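Local coordinates for protein F-112 (Sulfolobus virus-like particle ssv1, PDB 2VQC) that is essential for virus function and probably binds DNA through a winged-helix fold, at residues 30-35 against 48-53. Numbering follows the deposited sequence.
Sequences LTLEDI and NIQRAL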
loop_
_atom_site.group_PDB
_atom_site.type_symbol
_atom_site.label_atom_id
_atom_site.label_comp_id
_atom_site.label_asym_id
_atom_site.label_seq_id
_atom_site.Cartn_x
_atom_site.Cartn_y
_atom_site.Cartn_z
ATOM N N LEU A 30 -0.090 6.706 1.752
ATOM C CA LEU A 30 0.791 5.982 0.821
ATOM C C LEU A 30 0.245 5.981 -0.601
ATOM O O LEU A 30 -0.964 5.882 -0.809
ATOM C CB LEU A 30 0.992 4.519 1.245
ATOM C CG LEU A 30 1.875 4.167 2.444
ATOM C CD1 LEU A 30 1.893 2.659 2.600
ATOM C CD2 LEU A 30 3.285 4.693 2.311
ATOM N N THR A 31 1.160 6.084 -1.565
ATOM C CA THR A 31 0.870 5.893 -2.986
ATOM C C THR A 31 1.882 4.907 -3.581
ATOM O O THR A 31 2.832 4.497 -2.911
ATOM C CB THR A 31 0.938 7.217 -3.766
ATOM O OG1 THR A 31 2.282 7.723 -3.761
ATOM C CG2 THR A 31 -0.005 8.248 -3.154
ATOM N N LEU A 32 1.682 4.533 -4.840
ATOM C CA LEU A 32 2.575 3.579 -5.496
ATOM C C LEU A 32 4.033 4.050 -5.437
ATOM O O LEU A 32 4.935 3.233 -5.247
ATOM C CB LEU A 32 2.146 3.319 -6.949
ATOM C CG LEU A 32 2.846 2.124 -7.618
ATOM C CD1 LEU A 32 2.284 0.803 -7.113
ATOM C CD2 LEU A 32 2.733 2.205 -9.125
ATOM N N GLU A 33 4.255 5.358 -5.571
ATOM C CA GLU A 33 5.611 5.929 -5.501
ATOM C C GLU A 33 6.338 5.608 -4.201
ATOM O O GLU A 33 7.564 5.446 -4.203
ATOM C CB GLU A 33 5.592 7.452 -5.691
ATOM C CG GLU A 33 5.183 7.915 -7.094
ATOM C CD GLU A 33 3.684 8.107 -7.255
ATOM O OE1 GLU A 33 2.902 7.508 -6.489
ATOM O OE2 GLU A 33 3.288 8.860 -8.159
ATOM N N ASP A 34 5.594 5.537 -3.097
ATOM C CA ASP A 34 6.167 5.170 -1.791
ATOM C C ASP A 34 6.640 3.710 -1.750
ATOM O O ASP A 34 7.636 3.390 -1.101
ATOM C CB ASP A 34 5.154 5.414 -0.668
ATOM C CG ASP A 34 4.828 6.886 -0.484
ATOM O OD1 ASP A 34 5.770 7.680 -0.289
ATOM O OD2 ASP A 34 3.632 7.253 -0.527
ATOM N N ILE A 35 5.918 2.832 -2.439
ATOM C CA ILE A 35 6.300 1.425 -2.543
ATOM C C ILE A 35 7.557 1.291 -3.406
ATOM O O ILE A 35 8.473 0.536 -3.077
ATOM C CB ILE A 35 5.150 0.580 -3.144
ATOM C CG1 ILE A 35 3.905 0.651 -2.239
ATOM C CG2 ILE A 35 5.599 -0.866 -3.353
ATOM C CD1 ILE A 35 2.668 -0.037 -2.811
ATOM N N ASN A 48 1.830 -5.226 -7.919
ATOM C CA ASN A 48 1.467 -6.486 -7.255
ATOM C C ASN A 48 1.372 -6.288 -5.749
ATOM O O ASN A 48 0.470 -6.815 -5.102
ATOM C CB ASN A 48 2.475 -7.602 -7.560
ATOM C CG ASN A 48 2.452 -8.041 -9.011
ATOM O OD1 ASN A 48 1.409 -8.037 -9.663
ATOM N ND2 ASN A 48 3.613 -8.440 -9.522
ATOM N N ILE A 49 2.311 -5.522 -5.202
ATOM C CA ILE A 49 2.326 -5.214 -3.771
ATOM C C ILE A 49 1.144 -4.314 -3.416
ATOM O O ILE A 49 0.462 -4.549 -2.418
ATOM C CB ILE A 49 3.662 -4.555 -3.337
ATOM C CG1 ILE A 49 4.821 -5.545 -3.503
ATOM C CG2 ILE A 49 3.584 -4.072 -1.886
ATOM C CD1 ILE A 49 6.211 -4.921 -3.375
ATOM N N GLN A 50 0.902 -3.296 -4.240
ATOM C CA GLN A 50 -0.239 -2.404 -4.045
ATOM C C GLN A 50 -1.560 -3.172 -4.019
ATOM O O GLN A 50 -2.450 -2.865 -3.227
ATOM C CB GLN A 50 -0.293 -1.347 -5.147
ATOM C CG GLN A 50 -1.515 -0.456 -5.066
ATOM C CD GLN A 50 -1.412 0.762 -5.948
ATOM O OE1 GLN A 50 -0.706 1.717 -5.621
ATOM N NE2 GLN A 50 -2.123 0.744 -7.072
ATOM N N ARG A 51 -1.688 -4.162 -4.894
ATOM C CA ARG A 51 -2.882 -4.998 -4.917
ATOM C C ARG A 51 -3.053 -5.774 -3.602
ATOM O O ARG A 51 -4.166 -5.878 -3.081
ATOM C CB ARG A 51 -2.840 -5.951 -6.111
ATOM C CG ARG A 51 -4.145 -6.654 -6.355
ATOM C CD ARG A 51 -4.250 -7.164 -7.780
ATOM N NE ARG A 51 -3.293 -8.231 -8.079
ATOM C CZ ARG A 51 -2.300 -8.166 -8.972
ATOM N NH1 ARG A 51 -2.078 -7.068 -9.697
ATOM N NH2 ARG A 51 -1.515 -9.225 -9.149
ATOM N N ALA A 52 -1.951 -6.299 -3.063
ATOM C CA ALA A 52 -1.989 -7.014 -1.780
ATOM C C ALA A 52 -2.222 -6.050 -0.606
ATOM O O ALA A 52 -2.901 -6.396 0.364
ATOM C CB ALA A 52 -0.714 -7.819 -1.574
ATOM N N LEU A 53 -1.667 -4.844 -0.702
ATOM C CA LEU A 53 -1.884 -3.804 0.310
ATOM C C LEU A 53 -3.358 -3.410 0.383
ATOM O O LEU A 53 -3.899 -3.221 1.470
ATOM C CB LEU A 53 -1.027 -2.571 -0.001
ATOM C CG LEU A 53 -1.057 -1.393 0.981
ATOM C CD1 LEU A 53 -0.804 -1.823 2.432
ATOM C CD2 LEU A 53 -0.030 -0.362 0.548
HETATM O O HOH W 1 -0.919 4.614 -5.998
#
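I35 packs against I49, Q50 and L53 where helix 32-39 meets helix 43-59, the second and third helices of the winged-helix fold. Its CG1 lies anti to the carbonyl carbon, and the extended chi2 (174°) then carries the terminal CD1 onto the backbone of the facing helix, 3.9 Å from Q50 CA. The other branch, the CG2 methyl, meets I49: the two isoleucine side chains slide past each other in opposite directions, with I35 CG2 4.1 Å from I49 CG2. One turn on, L53 turns CD2 to the I35 methyl CD1 and also to L30, whose side chain it crosses at about a right angle, with L30 CD1 4.1 Å from L53 CD2. L30 is paired through its backbone with F75 of strand 73-77, and helix 13-27 lies against L30 and I49, so this apolar layer belongs to the core shared by the helices and the sheet. Toward the more exposed margin, Q50 extends beyond CG and crosses L32 at about a right angle; its OE1 lies 3.5 Å from L32 CD1. No direct hydrogen bond joins the segments. Instead a water accepts from the first-turn amide L32 N at 2.8 Å and donates to Q50 OE1 at 2.9 Å.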